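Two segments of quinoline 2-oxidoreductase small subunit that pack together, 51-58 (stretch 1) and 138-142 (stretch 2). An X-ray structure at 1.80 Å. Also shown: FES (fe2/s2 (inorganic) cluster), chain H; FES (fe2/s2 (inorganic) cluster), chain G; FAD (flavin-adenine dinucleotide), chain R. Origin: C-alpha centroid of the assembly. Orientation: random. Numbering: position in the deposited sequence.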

ATOM      1  N   GLY A  51      -7.644  -1.129 -31.349  1.00 18.98           N
ATOM      2  CA  GLY A  51      -7.685  -2.465 -31.916  1.00 19.28           C
ATOM      3  C   GLY A  51      -6.404  -2.950 -32.569  1.00 19.37           C
ATOM      4  O   GLY A  51      -6.349  -4.079 -33.055  1.00 17.98           O
ATOM      5  N   VAL A  52      -5.366  -2.117 -32.561  1.00 16.56           N
ATOM      6  CA  VAL A  52      -4.107  -2.474 -33.202  1.00 17.63           C
ATOM      7  C   VAL A  52      -3.088  -3.298 -32.405  1.00 17.76           C
ATOM      8  O   VAL A  52      -2.570  -4.295 -32.911  1.00 17.96           O
ATOM      9  CB  VAL A  52      -3.368  -1.204 -33.720  1.00 16.35           C
ATOM     10  CG1 VAL A  52      -2.066  -1.603 -34.412  1.00 18.08           C
ATOM     11  CG2 VAL A  52      -4.263  -0.423 -34.683  1.00 18.46           C
ATOM     12  N   CYS A  53      -2.801  -2.901 -31.169  1.00 15.95           N
ATOM     13  CA  CYS A  53      -1.768  -3.594 -30.401  1.00 16.90           C
ATOM     14  C   CYS A  53      -2.074  -5.005 -29.923  1.00 16.10           C
ATOM     15  O   CYS A  53      -1.160  -5.818 -29.787  1.00 16.53           O
ATOM     16  CB  CYS A  53      -1.321  -2.738 -29.219  1.00 17.10           C
ATOM     17  SG  CYS A  53      -2.443  -2.676 -27.851  1.00 16.76           S
ATOM     18  N   GLY A  54      -3.344  -5.292 -29.660  1.00 14.56           N
ATOM     19  CA  GLY A  54      -3.715  -6.627 -29.218  1.00 13.95           C
ATOM     20  C   GLY A  54      -3.507  -6.915 -27.744  1.00 14.42           C
ATOM     21  O   GLY A  54      -3.784  -8.024 -27.289  1.00 13.07           O
ATOM     22  N   SER A  55      -3.041  -5.930 -26.981  1.00 14.63           N
ATOM     23  CA  SER A  55      -2.795  -6.137 -25.555  1.00 13.22           C
ATOM     24  C   SER A  55      -4.045  -6.449 -24.733  1.00 13.10           C
ATOM     25  O   SER A  55      -3.942  -7.020 -23.649  1.00 14.20           O
ATOM     26  CB  SER A  55      -2.107  -4.910 -24.943  1.00 16.34           C
ATOM     27  OG  SER A  55      -3.028  -3.844 -24.805  1.00 23.49           O
ATOM     28  N   CYS A  56      -5.213  -6.058 -25.241  1.00 14.85           N
ATOM     29  CA  CYS A  56      -6.488  -6.266 -24.550  1.00 13.87           C
ATOM     30  C   CYS A  56      -7.211  -7.497 -25.075  1.00 15.51           C
ATOM     31  O   CYS A  56      -8.383  -7.708 -24.763  1.00 14.08           O
ATOM     32  CB  CYS A  56      -7.417  -5.074 -24.780  1.00 13.92           C
ATOM     33  SG  CYS A  56      -7.971  -5.000 -26.500  1.00 15.03           S
ATOM     34  N   THR A  57      -6.525  -8.294 -25.879  1.00 15.53           N
ATOM     35  CA  THR A  57      -7.142  -9.482 -26.456  1.00 16.74           C
ATOM     36  C   THR A  57      -7.573 -10.493 -25.402  1.00 17.66           C
ATOM     37  O   THR A  57      -6.783 -10.885 -24.542  1.00 18.32           O
ATOM     38  CB  THR A  57      -6.182 -10.166 -27.456  1.00 16.15           C
ATOM     39  OG1 THR A  57      -5.808  -9.225 -28.473  1.00 16.24           O
ATOM     40  CG2 THR A  57      -6.864 -11.371 -28.124  1.00 14.95           C
ATOM     41  N   ILE A  58      -8.840 -10.900 -25.465  1.00 17.30           N
ATOM     42  CA  ILE A  58      -9.385 -11.889 -24.541  1.00 17.15           C
ATOM     43  C   ILE A  58     -10.204 -12.879 -25.361  1.00 15.40           C
ATOM     44  O   ILE A  58     -10.373 -12.699 -26.560  1.00 16.40           O
ATOM     45  CB  ILE A  58     -10.309 -11.245 -23.484  1.00 17.04           C
ATOM     46  CG1 ILE A  58     -11.474 -10.530 -24.174  1.00 17.82           C
ATOM     47  CG2 ILE A  58      -9.511 -10.286 -22.603  1.00 17.10           C
ATOM     48  CD1 ILE A  58     -12.482  -9.930 -23.215  1.00 18.06           C
ATOM     49  N   SER A 138       0.677 -12.167 -35.670  1.00 18.92           N
ATOM     50  CA  SER A 138       1.032 -10.871 -36.255  1.00 20.45           C
ATOM     51  C   SER A 138       0.151  -9.710 -35.802  1.00 20.94           C
ATOM     52  O   SER A 138       0.455  -8.549 -36.086  1.00 23.57           O
ATOM     53  CB  SER A 138       1.030 -10.948 -37.790  1.00 21.07           C
ATOM     54  OG  SER A 138      -0.272 -11.109 -38.316  1.00 23.52           O
ATOM     55  N   GLY A 139      -0.936 -10.023 -35.104  1.00 20.06           N
ATOM     56  CA  GLY A 139      -1.832  -8.993 -34.613  1.00 18.71           C
ATOM     57  C   GLY A 139      -1.582  -8.643 -33.155  1.00 18.44           C
ATOM     58  O   GLY A 139      -2.347  -7.891 -32.549  1.00 19.45           O
ATOM     59  N   ASN A 140      -0.520  -9.201 -32.579  1.00 17.15           N
ATOM     60  CA  ASN A 140      -0.166  -8.921 -31.190  1.00 16.54           C
ATOM     61  C   ASN A 140       1.217  -8.277 -31.163  1.00 17.70           C
ATOM     62  O   ASN A 140       2.210  -8.898 -31.544  1.00 18.37           O
ATOM     63  CB  ASN A 140      -0.157 -10.204 -30.354  1.00 15.03           C
ATOM     64  CG  ASN A 140      -1.556 -10.719 -30.056  1.00 18.15           C
ATOM     65  OD1 ASN A 140      -2.168 -11.406 -30.875  1.00 17.71           O
ATOM     66  ND2 ASN A 140      -2.069 -10.378 -28.881  1.00 16.49           N
ATOM     67  N   LEU A 141       1.276  -7.030 -30.713  1.00 15.21           N
ATOM     68  CA  LEU A 141       2.539  -6.309 -30.673  1.00 16.63           C
ATOM     69  C   LEU A 141       3.315  -6.451 -29.374  1.00 15.17           C
ATOM     70  O   LEU A 141       2.747  -6.429 -28.280  1.00 16.22           O
ATOM     71  CB  LEU A 141       2.292  -4.821 -30.948  1.00 15.49           C
ATOM     72  CG  LEU A 141       1.516  -4.524 -32.236  1.00 16.55           C
ATOM     73  CD1 LEU A 141       1.260  -3.024 -32.356  1.00 15.22           C
ATOM     74  CD2 LEU A 141       2.289  -5.038 -33.427  1.00 16.56           C
ATOM     75  N   CYS A 142       4.629  -6.604 -29.512  1.00 16.77           N
ATOM     76  CA  CYS A 142       5.531  -6.709 -28.375  1.00 15.28           C
ATOM     77  C   CYS A 142       6.705  -5.795 -28.709  1.00 13.68           C
ATOM     78  O   CYS A 142       7.277  -5.883 -29.794  1.00 12.54           O
ATOM     79  CB  CYS A 142       6.036  -8.140 -28.194  1.00 15.41           C
ATOM     80  SG  CYS A 142       7.222  -8.314 -26.843  1.00 17.89           S
TER
HETATM   81 FE1  FES H4908      -4.677  -2.116 -28.239  1.00 16.10          FE
HETATM   82 FE2  FES H4908      -7.129  -3.096 -27.577  1.00 17.11          FE
HETATM   83  S1  FES H4908      -6.056  -3.587 -29.364  1.00 18.31           S
HETATM   84  S2  FES H4908      -5.770  -1.726 -26.336  1.00 17.31           S
HETATM   85 FE1  FES G4907       7.117  -5.954 -23.100  1.00 14.91          FE
HETATM   86 FE2  FES G4907       5.994  -7.692 -24.847  1.00 16.31          FE
HETATM   87  S1  FES G4907       7.101  -8.259 -23.049  1.00 15.32           S
HETATM   88  S2  FES G4907       5.815  -5.478 -24.802  1.00 18.56           S
HETATM   89  PA  FAD R4931     -19.192  -1.313 -37.027  1.00 19.71           P
HETATM   90  O1A FAD R4931     -17.861  -0.738 -36.688  1.00 10.91           O
HETATM   91  O2A FAD R4931     -20.070  -1.549 -36.043  1.00 11.56           O
HETATM   92  O5B FAD R4931     -19.734  -0.121 -37.796  1.00 17.91           O
HETATM   93  C5B FAD R4931     -19.411   0.222 -39.182  1.00 17.76           C
HETATM   94  C4B FAD R4931     -20.308   1.450 -39.635  1.00 20.35           C
HETATM   95  O4B FAD R4931     -21.437   0.869 -40.401  1.00 18.85           O
HETATM   96  C3B FAD R4931     -20.987   2.370 -38.563  1.00 21.36           C
HETATM   97  O3B FAD R4931     -21.119   3.685 -39.015  1.00 22.75           O
HETATM   98  C2B FAD R4931     -22.344   1.640 -38.325  1.00 21.11           C
HETATM   99  O2B FAD R4931     -23.352   2.513 -37.880  1.00 19.13           O
HETATM  100  C1B FAD R4931     -22.694   1.181 -39.710  1.00 19.77           C
HETATM  101  N9A FAD R4931     -23.423  -0.085 -39.780  1.00 17.70           N
HETATM  102  C8A FAD R4931     -23.002  -1.318 -39.325  1.00 19.85           C
HETATM  103  N7A FAD R4931     -23.783  -2.318 -39.729  1.00 16.63           N
HETATM  104  C5A FAD R4931     -24.772  -1.712 -40.467  1.00 18.37           C
HETATM  105  C6A FAD R4931     -25.945  -2.257 -41.221  1.00 18.29           C
HETATM  106  N6A FAD R4931     -26.271  -3.525 -41.264  1.00 14.40           N
HETATM  107  N1A FAD R4931     -26.718  -1.302 -41.870  1.00 17.44           N
HETATM  108  C2A FAD R4931     -26.418   0.043 -41.844  1.00 20.01           C
HETATM  109  N3A FAD R4931     -25.378   0.628 -41.181  1.00 16.92           N
HETATM  110  C4A FAD R4931     -24.612  -0.281 -40.459  1.00 18.05           C
HETATM  111  N1  FAD R4931     -11.199  -3.628 -42.808  1.00 21.55           N
HETATM  112  C2  FAD R4931     -10.787  -4.003 -44.023  1.00 23.82           C
HETATM  113  O2  FAD R4931     -11.487  -3.890 -44.998  1.00 24.08           O
HETATM  114  N3  FAD R4931      -9.422  -4.374 -44.268  1.00 20.66           N
HETATM  115  C4  FAD R4931      -8.445  -4.280 -43.280  1.00 21.85           C
HETATM  116  O4  FAD R4931      -7.302  -4.569 -43.553  1.00 22.73           O
HETATM  117  C4X FAD R4931      -8.866  -3.793 -41.962  1.00 21.07           C
HETATM  118  N5  FAD R4931      -7.956  -3.671 -40.941  1.00 19.84           N
HETATM  119  C5X FAD R4931      -8.421  -3.309 -39.690  1.00 19.80           C
HETATM  120  C6  FAD R4931      -7.456  -3.182 -38.637  1.00 19.80           C
HETATM  121  C7  FAD R4931      -7.834  -2.826 -37.342  1.00 18.76           C
HETATM  122  C7M FAD R4931      -6.770  -2.673 -36.277  1.00 19.91           C
HETATM  123  C8  FAD R4931      -9.265  -2.596 -37.028  1.00 18.80           C
HETATM  124  C8M FAD R4931      -9.745  -2.214 -35.648  1.00 17.89           C
HETATM  125  C9  FAD R4931     -10.236  -2.741 -38.055  1.00 17.91           C
HETATM  126  C9A FAD R4931      -9.828  -3.080 -39.385  1.00 19.03           C
HETATM  127  N10 FAD R4931     -10.757  -3.225 -40.509  1.00 18.70           N
HETATM  128  C10 FAD R4931     -10.313  -3.528 -41.760  1.00 21.51           C
HETATM  129  C1' FAD R4931     -12.179  -2.846 -40.294  1.00 18.72           C
HETATM  130  C2' FAD R4931     -13.121  -4.075 -40.131  1.00 18.90           C
HETATM  131  O2' FAD R4931     -13.306  -4.704 -41.403  1.00 21.15           O
HETATM  132  C3' FAD R4931     -14.432  -3.523 -39.565  1.00 19.23           C
HETATM  133  O3' FAD R4931     -15.028  -4.599 -38.826  1.00 20.96           O
HETATM  134  C4' FAD R4931     -15.424  -3.041 -40.657  1.00 19.76           C
HETATM  135  O4' FAD R4931     -14.853  -1.999 -41.455  1.00 19.98           O
HETATM  136  C5' FAD R4931     -16.633  -2.510 -39.939  1.00 17.81           C
HETATM  137  O5' FAD R4931     -17.604  -3.679 -39.617  1.00 18.36           O
HETATM  138  P   FAD R4931     -18.212  -3.761 -38.243  1.00 19.94           P
HETATM  139  O1P FAD R4931     -19.147  -4.975 -38.293  1.00 19.02           O
HETATM  140  O2P FAD R4931     -17.275  -3.729 -37.219  1.00 19.37           O
HETATM  141  O3P FAD R4931     -19.058  -2.569 -38.066  1.00 17.50           O
HETATM  142  O   HOH W   1       0.310  -6.236 -27.240  1.00 14.76           O

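This is a small, mostly backbone-mediated contact in which a loop that ligates one iron-sulfur cluster is fastened by a single direct hydrogen bond to a segment that ligates another. It illustrates how loops that ligate metal can also be joined through the main chain, with modest side-chain packing beside the link.

The commitment is plain in both stretches. Cys53 SG lies 2.3 Å from FE1 of the chain H cluster and Cys56 SG 2.3 Å from FE2 of the same cluster, while Cys142 SG reaches FE2 of the chain G cluster at 2.4 Å. The CA-to-CB bonds of Cys56 and Cys142 point away from the opposing stretch, and neither residue touches it.

The central link is backbone to backbone. Leu141 N donates to Cys53 O at 2.9 Å, with an N-H...O angle of 177°, so the hydrogen points almost straight at its acceptor. The same carbonyl also receives a CA-H...O contact from Asn140, whose CA is 3.5 Å from Cys53 O. A water adds a bridge between the main chains, lying 3.0 Å from Cys53 O and 2.7 Å from Leu141 O.

Around this link the apolar packing is modest. The CA-to-CB bond of Leu141 points toward stretch 1, and the residue has more area covered by the contact than any other. Its CD1 lies 4.1 Å from Cys53 CB and 4.2 Å from Val52 CG1, so the methyl meets both a ligand residue and its predecessor. Only 242 Å² is buried in all, counting both sides.

Close approach also depends on a missing side chain. Gly54 has phi/psi of 81/2, a conformation that by itself calls for glycine, and a CB here would point toward stretch 2, only 2.6 Å from Gly139 O. Without one, Gly54 CA sits 3.8 Å from Gly139 O. On the cluster side, Gly54 N is 3.2 Å from the inorganic sulfur S1 of the chain H cluster.

Gly54 also begins a type I turn that closes at Thr57. Thr57 N donates to Gly54 O at 3.1 Å, and Thr57 OG1 donates to that oxygen at 2.6 Å. Asn140 ND2 comes within 3.3 Å of Gly54 O as well, but the angle is poor and no hydrogen bond results; proximity alone is not enough. Within the loop, Ser55 N donates to Cys53 SG at 3.4 Å, so the sulfur that binds iron also accepts a hydrogen bond from the backbone.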